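Local coordinates for extracellular solute-binding protein family 1 (Alicyclobacillus acidocaldarius subsp. acidocaldarius, PDB 4OVJ), which probably binds a solute outside the cell and hands it to an ABC-type importer, as in other family 1 solute-binding proteins, at residues Asp20-Asp34 against Asn54-Tyr68. Sequence-based numbering, arbitrary orientation.
Sequences DSKPVVTLTFGFWGD and NIHIQTEFGGPFNQY
Strands 25-31 and 55-61 are the two parallel strands of a beta-alpha-beta unit, joined through helix 35-51, in a lobe of the periplasmic-binding-protein fold. Val25 pairs with Ile55 and Phe31 with Phe61. Backbone bonds alternate along the ladder; Gln58 N to Leu27 O is 2.8 Å, and Phe31 N to Glu60 O is weak. Leu27 CD1 packs on Ile55 CG2 at 3.7 Å and also meets Ile57 CD1. This face, with Val25 and Phe29, is covered partly by helix 307-319. On the other face, Thr26 OG1 lies at the edge of the His56 ring. Before the strands, Asn54 ND2 holds the incoming chain with both hydrogens. It gives a 2.6 Å bond to Asp20 OD1 and a nearly straight one (173°) to Lys22 O. Asp20 OD1 also accepts from Lys22 N in an Asx turn, and the two donors reach it from opposite faces of the carboxylate. After the strands, Gly33 N bonds to Gly63 O at 3.0 Å. The Phe31 and Phe61 rings meet obliquely, CE2 of Phe31 lying 3.4 Å from CD1 of Phe61. Trp32, Phe65 and Tyr68 form an aromatic cluster at the start of helix 65-77. Trp32 CG sits between its backbone N and carbonyl carbon (chi1 79°), a torsion that presents one indole face to the edge of Phe65. Phe65 is edge-on to this indole, planes at 85°, with its CD2 3.6 Å from Trp32 CE2.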
ATOM      1  N   ASP A  20      30.855   5.880 -15.573  1.00 37.62           N
ATOM      2  CA  ASP A  20      31.771   6.211 -14.441  1.00 31.71           C
ATOM      3  C   ASP A  20      33.123   5.498 -14.576  1.00 36.73           C
ATOM      4  O   ASP A  20      33.187   4.342 -15.017  1.00 45.15           O
ATOM      5  CB  ASP A  20      31.082   5.882 -13.109  1.00 26.97           C
ATOM      6  CG  ASP A  20      32.020   5.966 -11.930  1.00 30.57           C
ATOM      7  OD1 ASP A  20      33.017   5.196 -11.908  1.00 35.40           O
ATOM      8  OD2 ASP A  20      31.744   6.787 -11.019  1.00 37.93           O
ATOM      9  N   SER A  21      34.192   6.201 -14.185  1.00 38.01           N
ATOM     10  CA  SER A  21      35.565   5.708 -14.294  1.00 32.13           C
ATOM     11  C   SER A  21      36.353   5.897 -12.988  1.00 34.06           C
ATOM     12  O   SER A  21      37.383   6.586 -12.958  1.00 38.26           O
ATOM     13  CB  SER A  21      36.265   6.464 -15.407  1.00 28.66           C
ATOM     14  OG  SER A  21      36.250   7.854 -15.113  1.00 45.40           O
ATOM     15  N   LYS A  22      35.850   5.303 -11.911  1.00 28.50           N
ATOM     16  CA  LYS A  22      36.581   5.207 -10.653  1.00 25.36           C
ATOM     17  C   LYS A  22      37.068   3.782 -10.472  1.00 19.41           C
ATOM     18  O   LYS A  22      36.564   2.882 -11.124  1.00 15.84           O
ATOM     19  CB  LYS A  22      35.671   5.555  -9.485  1.00 27.43           C
ATOM     20  CG  LYS A  22      35.364   7.033  -9.391  1.00 33.23           C
ATOM     21  CD  LYS A  22      34.482   7.283  -8.190  1.00 39.83           C
ATOM     22  CE  LYS A  22      33.414   8.301  -8.516  1.00 46.01           C
ATOM     23  NZ  LYS A  22      32.424   8.368  -7.416  1.00 45.05           N
ATOM     24  N   PRO A  23      38.041   3.573  -9.569  1.00 17.48           N
ATOM     25  CA  PRO A  23      38.504   2.222  -9.303  1.00 15.75           C
ATOM     26  C   PRO A  23      37.375   1.294  -8.844  1.00 14.06           C
ATOM     27  O   PRO A  23      36.410   1.731  -8.202  1.00 13.64           O
ATOM     28  CB  PRO A  23      39.539   2.401  -8.189  1.00 18.39           C
ATOM     29  CG  PRO A  23      39.940   3.823  -8.248  1.00 19.56           C
ATOM     30  CD  PRO A  23      38.771   4.579  -8.779  1.00 19.69           C
ATOM     31  N   VAL A  24      37.526   0.023  -9.187  1.00 11.63           N
ATOM     32  CA  VAL A  24      36.548  -0.981  -8.894  1.00 11.19           C
ATOM     33  C   VAL A  24      36.321  -1.131  -7.387  1.00 11.16           C
ATOM     34  O   VAL A  24      37.258  -1.066  -6.584  1.00 12.40           O
ATOM     35  CB  VAL A  24      36.924  -2.327  -9.552  1.00 11.91           C
ATOM     36  CG1 VAL A  24      38.266  -2.831  -9.050  1.00 13.65           C
ATOM     37  CG2 VAL A  24      35.840  -3.360  -9.314  1.00 12.66           C
ATOM     38  N   VAL A  25      35.049  -1.264  -7.017  1.00 11.01           N
ATOM     39  CA  VAL A  25      34.659  -1.516  -5.628  1.00 11.27           C
ATOM     40  C   VAL A  25      33.575  -2.568  -5.618  1.00 10.84           C
ATOM     41  O   VAL A  25      32.954  -2.831  -6.647  1.00 10.07           O
ATOM     42  CB  VAL A  25      34.137  -0.238  -4.908  1.00 13.44           C
ATOM     43  CG1 VAL A  25      35.145   0.900  -5.005  1.00 14.55           C
ATOM     44  CG2 VAL A  25      32.778   0.187  -5.432  1.00 14.03           C
ATOM     45  N   THR A  26      33.356  -3.156  -4.448  1.00 11.59           N
ATOM     46  CA  THR A  26      32.275  -4.095  -4.214  1.00 11.78           C
ATOM     47  C   THR A  26      31.336  -3.570  -3.130  1.00 11.93           C
ATOM     48  O   THR A  26      31.783  -3.139  -2.055  1.00 14.25           O
ATOM     49  CB  THR A  26      32.819  -5.460  -3.778  1.00 14.81           C
ATOM     50  OG1 THR A  26      33.645  -5.981  -4.815  1.00 19.40           O
ATOM     51  CG2 THR A  26      31.683  -6.449  -3.482  1.00 16.57           C
ATOM     52  N   LEU A  27      30.040  -3.612  -3.430  1.00 11.03           N
ATOM     53  CA  LEU A  27      28.983  -3.286  -2.477  1.00 10.78           C
ATOM     54  C   LEU A  27      28.272  -4.557  -2.085  1.00  9.58           C
ATOM     55  O   LEU A  27      27.932  -5.359  -2.956  1.00 10.02           O
ATOM     56  CB  LEU A  27      27.934  -2.371  -3.108  1.00 11.18           C
ATOM     57  CG  LEU A  27      28.411  -1.030  -3.648  1.00 13.06           C
ATOM     58  CD1 LEU A  27      27.331  -0.372  -4.488  1.00 13.73           C
ATOM     59  CD2 LEU A  27      28.796  -0.121  -2.499  1.00 15.06           C
ATOM     60  N   THR A  28      28.011  -4.735  -0.793  1.00  8.90           N
ATOM     61  CA  THR A  28      27.124  -5.816  -0.335  1.00  8.86           C
ATOM     62  C   THR A  28      25.678  -5.307  -0.288  1.00  7.66           C
ATOM     63  O   THR A  28      25.439  -4.138  -0.009  1.00  7.77           O
ATOM     64  CB  THR A  28      27.533  -6.316   1.058  1.00  9.94           C
ATOM     65  OG1 THR A  28      27.727  -5.195   1.916  1.00 11.77           O
ATOM     66  CG2 THR A  28      28.818  -7.130   0.962  1.00 12.06           C
ATOM     67  N   PHE A  29      24.728  -6.193  -0.569  1.00  7.74           N
ATOM     68  CA  PHE A  29      23.325  -5.836  -0.746  1.00  8.00           C
ATOM     69  C   PHE A  29      22.457  -6.892  -0.091  1.00  7.81           C
ATOM     70  O   PHE A  29      22.338  -8.006  -0.601  1.00  8.62           O
ATOM     71  CB  PHE A  29      23.017  -5.734  -2.237  1.00  8.25           C
ATOM     72  CG  PHE A  29      21.552  -5.525  -2.582  1.00  8.42           C
ATOM     73  CD1 PHE A  29      20.687  -4.832  -1.751  1.00  8.57           C
ATOM     74  CD2 PHE A  29      21.071  -5.971  -3.806  1.00  9.09           C
ATOM     75  CE1 PHE A  29      19.366  -4.612  -2.112  1.00  9.19           C
ATOM     76  CE2 PHE A  29      19.758  -5.764  -4.164  1.00 10.00           C
ATOM     77  CZ  PHE A  29      18.902  -5.078  -3.325  1.00  9.21           C
ATOM     78  N   GLY A  30      21.869  -6.530   1.050  1.00  7.62           N
ATOM     79  CA  GLY A  30      20.981  -7.412   1.787  1.00  8.08           C
ATOM     80  C   GLY A  30      19.525  -7.160   1.417  1.00  7.94           C
ATOM     81  O   GLY A  30      19.099  -6.024   1.282  1.00  7.66           O
ATOM     82  N   PHE A  31      18.763  -8.233   1.250  1.00  8.14           N
ATOM     83  CA  PHE A  31      17.333  -8.109   0.998  1.00  8.60           C
ATOM     84  C   PHE A  31      16.617  -9.381   1.413  1.00  8.52           C
ATOM     85  O   PHE A  31      17.256 -10.406   1.634  1.00  8.45           O
ATOM     86  CB  PHE A  31      17.055  -7.739  -0.469  1.00  9.14           C
ATOM     87  CG  PHE A  31      17.481  -8.781  -1.443  1.00 11.74           C
ATOM     88  CD1 PHE A  31      18.805  -8.855  -1.867  1.00 12.37           C
ATOM     89  CD2 PHE A  31      16.559  -9.685  -1.949  1.00 13.91           C
ATOM     90  CE1 PHE A  31      19.200  -9.822  -2.778  1.00 14.00           C
ATOM     91  CE2 PHE A  31      16.952 -10.653  -2.857  1.00 14.69           C
ATOM     92  CZ  PHE A  31      18.270 -10.724  -3.263  1.00 11.67           C
ATOM     93  N   TRP A  32      15.304  -9.279   1.580  1.00  9.45           N
ATOM     94  CA  TRP A  32      14.455 -10.417   1.912  1.00  9.33           C
ATOM     95  C   TRP A  32      13.484 -10.653   0.777  1.00 10.45           C
ATOM     96  O   TRP A  32      13.299  -9.804  -0.098  1.00 11.85           O
ATOM     97  CB  TRP A  32      13.667 -10.181   3.208  1.00  9.51           C
ATOM     98  CG  TRP A  32      12.429  -9.299   3.065  1.00  8.99           C
ATOM     99  CD1 TRP A  32      11.180  -9.700   2.689  1.00 10.41           C
ATOM    100  CD2 TRP A  32      12.337  -7.888   3.297  1.00  8.47           C
ATOM    101  NE1 TRP A  32      10.321  -8.635   2.660  1.00 11.35           N
ATOM    102  CE2 TRP A  32      10.998  -7.508   3.037  1.00 10.03           C
ATOM    103  CE3 TRP A  32      13.247  -6.911   3.712  1.00  9.38           C
ATOM    104  CZ2 TRP A  32      10.548  -6.188   3.170  1.00 11.53           C
ATOM    105  CZ3 TRP A  32      12.806  -5.590   3.839  1.00  9.57           C
ATOM    106  CH2 TRP A  32      11.464  -5.241   3.563  1.00 11.05           C
ATOM    107  N   GLY A  33      12.850 -11.810   0.811  1.00 10.85           N
ATOM    108  CA  GLY A  33      11.777 -12.087  -0.111  1.00 12.15           C
ATOM    109  C   GLY A  33      11.460 -13.558  -0.221  1.00 12.93           C
ATOM    110  O   GLY A  33      12.127 -14.400   0.376  1.00 12.98           O
ATOM    111  N   ASP A  34      10.426 -13.852  -0.992  1.00 14.17           N
ATOM    112  CA  ASP A  34      10.156 -15.214  -1.421  1.00 16.60           C
ATOM    113  C   ASP A  34      11.007 -15.537  -2.666  1.00 16.67           C
ATOM    114  O   ASP A  34      11.852 -14.747  -3.081  1.00 15.62           O
ATOM    115  CB  ASP A  34       8.647 -15.419  -1.671  1.00 18.59           C
ATOM    116  CG  ASP A  34       8.085 -14.514  -2.760  1.00 21.23           C
ATOM    117  OD1 ASP A  34       8.852 -13.904  -3.536  1.00 21.65           O
ATOM    118  OD2 ASP A  34       6.845 -14.412  -2.840  1.00 26.55           O
ATOM    119  N   ASN A  54      32.419  -1.249 -13.128  1.00 12.48           N
ATOM    120  CA  ASN A  54      33.388  -1.011 -12.053  1.00 12.78           C
ATOM    121  C   ASN A  54      32.792  -1.103 -10.642  1.00 11.53           C
ATOM    122  O   ASN A  54      33.417  -0.693  -9.659  1.00 11.87           O
ATOM    123  CB  ASN A  54      34.077   0.322 -12.249  1.00 14.98           C
ATOM    124  CG  ASN A  54      33.115   1.462 -12.345  1.00 18.93           C
ATOM    125  OD1 ASN A  54      31.925   1.280 -12.647  1.00 21.91           O
ATOM    126  ND2 ASN A  54      33.622   2.663 -12.115  1.00 24.20           N
ATOM    127  N   ILE A  55      31.589  -1.653 -10.539  1.00 10.52           N
ATOM    128  CA  ILE A  55      30.970  -1.889  -9.242  1.00  9.63           C
ATOM    129  C   ILE A  55      30.469  -3.328  -9.213  1.00  9.49           C
ATOM    130  O   ILE A  55      29.554  -3.701  -9.960  1.00 13.48           O
ATOM    131  CB  ILE A  55      29.807  -0.908  -8.973  1.00 10.39           C
ATOM    132  CG1 ILE A  55      30.301   0.540  -9.073  1.00 10.14           C
ATOM    133  CG2 ILE A  55      29.208  -1.165  -7.585  1.00 11.00           C
ATOM    134  CD1 ILE A  55      29.202   1.603  -9.096  1.00 11.60           C
ATOM    135  N   HIS A  56      31.054  -4.136  -8.343  1.00  7.80           N
ATOM    136  CA  HIS A  56      30.514  -5.452  -8.072  1.00  8.31           C
ATOM    137  C   HIS A  56      29.441  -5.364  -6.991  1.00  8.72           C
ATOM    138  O   HIS A  56      29.569  -4.602  -6.023  1.00  9.59           O
ATOM    139  CB  HIS A  56      31.584  -6.388  -7.535  1.00  9.08           C
ATOM    140  CG  HIS A  56      32.753  -6.596  -8.442  1.00 10.13           C
ATOM    141  ND1 HIS A  56      32.633  -7.109  -9.713  1.00 11.17           N
ATOM    142  CD2 HIS A  56      34.077  -6.466  -8.213  1.00  9.76           C
ATOM    143  CE1 HIS A  56      33.832  -7.237 -10.250  1.00 10.36           C
ATOM    144  NE2 HIS A  56      34.724  -6.853  -9.358  1.00  9.07           N
ATOM    145  N   ILE A  57      28.399  -6.160  -7.147  1.00  8.59           N
ATOM    146  CA  ILE A  57      27.395  -6.327  -6.117  1.00  9.32           C
ATOM    147  C   ILE A  57      27.492  -7.741  -5.557  1.00  9.56           C
ATOM    148  O   ILE A  57      27.430  -8.730  -6.300  1.00 12.25           O
ATOM    149  CB  ILE A  57      25.975  -6.091  -6.658  1.00 10.01           C
ATOM    150  CG1 ILE A  57      25.865  -4.707  -7.288  1.00 10.22           C
ATOM    151  CG2 ILE A  57      24.955  -6.272  -5.539  1.00 10.94           C
ATOM    152  CD1 ILE A  57      26.119  -3.558  -6.331  1.00 10.32           C
ATOM    153  N   GLN A  58      27.674  -7.818  -4.241  1.00  9.02           N
ATOM    154  CA  GLN A  58      27.651  -9.065  -3.531  1.00  9.70           C
ATOM    155  C   GLN A  58      26.322  -9.167  -2.797  1.00  9.03           C
ATOM    156  O   GLN A  58      26.112  -8.504  -1.784  1.00  8.88           O
ATOM    157  CB  GLN A  58      28.827  -9.112  -2.566  1.00 11.07           C
ATOM    158  CG  GLN A  58      28.914 -10.386  -1.770  1.00 13.45           C
ATOM    159  CD  GLN A  58      30.109 -10.403  -0.839  1.00 15.68           C
ATOM    160  OE1 GLN A  58      31.130  -9.781  -1.107  1.00 15.56           O
ATOM    161  NE2 GLN A  58      29.979 -11.123   0.264  1.00 20.29           N
ATOM    162  N   THR A  59      25.415  -9.996  -3.304  1.00  9.54           N
ATOM    163  CA  THR A  59      24.107 -10.120  -2.677  1.00 10.47           C
ATOM    164  C   THR A  59      24.181 -10.937  -1.397  1.00 11.42           C
ATOM    165  O   THR A  59      24.982 -11.869  -1.280  1.00 13.26           O
ATOM    166  CB  THR A  59      23.061 -10.714  -3.630  1.00 11.94           C
ATOM    167  OG1 THR A  59      23.475 -12.018  -4.064  1.00 14.53           O
ATOM    168  CG2 THR A  59      22.878  -9.805  -4.821  1.00 13.52           C
ATOM    169  N   GLU A  60      23.348 -10.551  -0.434  1.00 11.61           N
ATOM    170  CA  GLU A  60      23.197 -11.239   0.829  1.00 13.16           C
ATOM    171  C   GLU A  60      21.688 -11.429   1.025  1.00 13.46           C
ATOM    172  O   GLU A  60      21.045 -10.745   1.817  1.00 14.21           O
ATOM    173  CB  GLU A  60      23.821 -10.415   1.961  1.00 15.85           C
ATOM    174  CG  GLU A  60      25.332 -10.227   1.830  1.00 19.63           C
ATOM    175  CD  GLU A  60      25.943  -9.447   2.989  1.00 25.58           C
ATOM    176  OE1 GLU A  60      25.187  -8.912   3.826  1.00 31.14           O
ATOM    177  OE2 GLU A  60      27.189  -9.369   3.067  1.00 33.92           O
ATOM    178  N   PHE A  61      21.131 -12.350   0.255  1.00 12.48           N
ATOM    179  CA  PHE A  61      19.725 -12.699   0.355  1.00 11.25           C
ATOM    180  C   PHE A  61      19.500 -13.365   1.699  1.00 11.56           C
ATOM    181  O   PHE A  61      20.169 -14.343   2.022  1.00 13.54           O
ATOM    182  CB  PHE A  61      19.346 -13.654  -0.753  1.00 11.91           C
ATOM    183  CG  PHE A  61      17.944 -14.155  -0.659  1.00 12.37           C
ATOM    184  CD1 PHE A  61      16.880 -13.268  -0.655  1.00 12.39           C
ATOM    185  CD2 PHE A  61      17.681 -15.515  -0.562  1.00 15.22           C
ATOM    186  CE1 PHE A  61      15.575 -13.726  -0.578  1.00 13.98           C
ATOM    187  CE2 PHE A  61      16.378 -15.977  -0.488  1.00 15.03           C
ATOM    188  CZ  PHE A  61      15.328 -15.081  -0.498  1.00 14.51           C
ATOM    189  N   GLY A  62      18.577 -12.817   2.479  1.00 10.98           N
ATOM    190  CA  GLY A  62      18.376 -13.248   3.854  1.00 11.30           C
ATOM    191  C   GLY A  62      17.196 -14.157   4.063  1.00 12.01           C
ATOM    192  O   GLY A  62      16.887 -14.496   5.203  1.00 14.72           O
ATOM    193  N   GLY A  63      16.528 -14.552   2.982  1.00 11.04           N
ATOM    194  CA  GLY A  63      15.329 -15.390   3.088  1.00 12.41           C
ATOM    195  C   GLY A  63      14.078 -14.562   3.335  1.00 11.43           C
ATOM    196  O   GLY A  63      14.037 -13.383   3.018  1.00 11.20           O
ATOM    197  N   PRO A  64      13.046 -15.171   3.923  1.00 11.69           N
ATOM    198  CA  PRO A  64      11.825 -14.429   4.218  1.00 11.18           C
ATOM    199  C   PRO A  64      12.031 -13.299   5.244  1.00 10.52           C
ATOM    200  O   PRO A  64      13.025 -13.281   5.980  1.00 10.68           O
ATOM    201  CB  PRO A  64      10.887 -15.498   4.793  1.00 13.79           C
ATOM    202  CG  PRO A  64      11.461 -16.804   4.385  1.00 15.98           C
ATOM    203  CD  PRO A  64      12.943 -16.588   4.313  1.00 13.24           C
ATOM    204  N   PHE A  65      11.062 -12.396   5.272  1.00 10.65           N
ATOM    205  CA  PHE A  65      11.049 -11.187   6.107  1.00 10.86           C
ATOM    206  C   PHE A  65      11.609 -11.387   7.516  1.00 10.83           C
ATOM    207  O   PHE A  65      12.577 -10.743   7.895  1.00 10.01           O
ATOM    208  CB  PHE A  65       9.607 -10.645   6.154  1.00 11.73           C
ATOM    209  CG  PHE A  65       9.444  -9.332   6.884  1.00 12.33           C
ATOM    210  CD1 PHE A  65       9.201  -9.304   8.241  1.00 14.21           C
ATOM    211  CD2 PHE A  65       9.470  -8.129   6.186  1.00 13.69           C
ATOM    212  CE1 PHE A  65       9.031  -8.094   8.900  1.00 15.70           C
ATOM    213  CE2 PHE A  65       9.288  -6.918   6.836  1.00 14.80           C
ATOM    214  CZ  PHE A  65       9.074  -6.901   8.197  1.00 14.78           C
ATOM    215  N   ASN A  66      11.003 -12.276   8.295  0.50 11.55           N
ATOM    216  CA  ASN A  66      11.401 -12.418   9.691  0.50 13.07           C
ATOM    217  C   ASN A  66      12.828 -12.941   9.832  0.50 11.87           C
ATOM    218  O   ASN A  66      13.591 -12.474  10.685  0.50 12.05           O
ATOM    219  CB  ASN A  66      10.422 -13.323  10.437  0.50 15.12           C
ATOM    220  CG  ASN A  66       9.089 -12.651  10.708  0.50 17.04           C
ATOM    221  OD1 ASN A  66       9.016 -11.443  10.921  0.50 15.88           O
ATOM    222  ND2 ASN A  66       8.025 -13.444  10.727  0.50 18.22           N
ATOM    223  N   GLN A  67      13.196 -13.892   8.982  0.50 12.43           N
ATOM    224  CA  GLN A  67      14.547 -14.450   9.008  0.50 13.08           C
ATOM    225  C   GLN A  67      15.565 -13.366   8.700  0.50 10.99           C
ATOM    226  O   GLN A  67      16.580 -13.232   9.386  0.50 10.90           O
ATOM    227  CB  GLN A  67      14.687 -15.578   7.994  0.50 15.79           C
ATOM    228  CG  GLN A  67      16.031 -16.281   8.055  0.50 18.56           C
ATOM    229  CD  GLN A  67      16.160 -17.375   7.020  0.50 22.29           C
ATOM    230  OE1 GLN A  67      17.200 -17.527   6.384  0.50 26.29           O
ATOM    231  NE2 GLN A  67      15.098 -18.146   6.845  0.50 18.04           N
ATOM    232  N   TYR A  68      15.272 -12.583   7.669  1.00  9.90           N
ATOM    233  CA  TYR A  68      16.141 -11.480   7.255  1.00  9.26           C
ATOM    234  C   TYR A  68      16.357 -10.483   8.380  1.00  8.47           C
ATOM    235  O   TYR A  68      17.498 -10.173   8.720  1.00  8.57           O
ATOM    236  CB  TYR A  68      15.552 -10.770   6.055  1.00  8.91           C
ATOM    237  CG  TYR A  68      16.224  -9.477   5.675  1.00  8.00           C
ATOM    238  CD1 TYR A  68      17.419  -9.467   4.971  1.00  9.02           C
ATOM    239  CD2 TYR A  68      15.633  -8.256   5.982  1.00  8.21           C
ATOM    240  CE1 TYR A  68      18.023  -8.273   4.607  1.00  7.91           C
ATOM    241  CE2 TYR A  68      16.211  -7.064   5.599  1.00  8.24           C
ATOM    242  CZ  TYR A  68      17.416  -7.081   4.915  1.00  8.40           C
ATOM    243  OH  TYR A  68      17.981  -5.910   4.508  1.00  8.87           O
TER
HETATM  244  O   HOH W   1      33.723   2.008  -8.549  1.00 12.80           O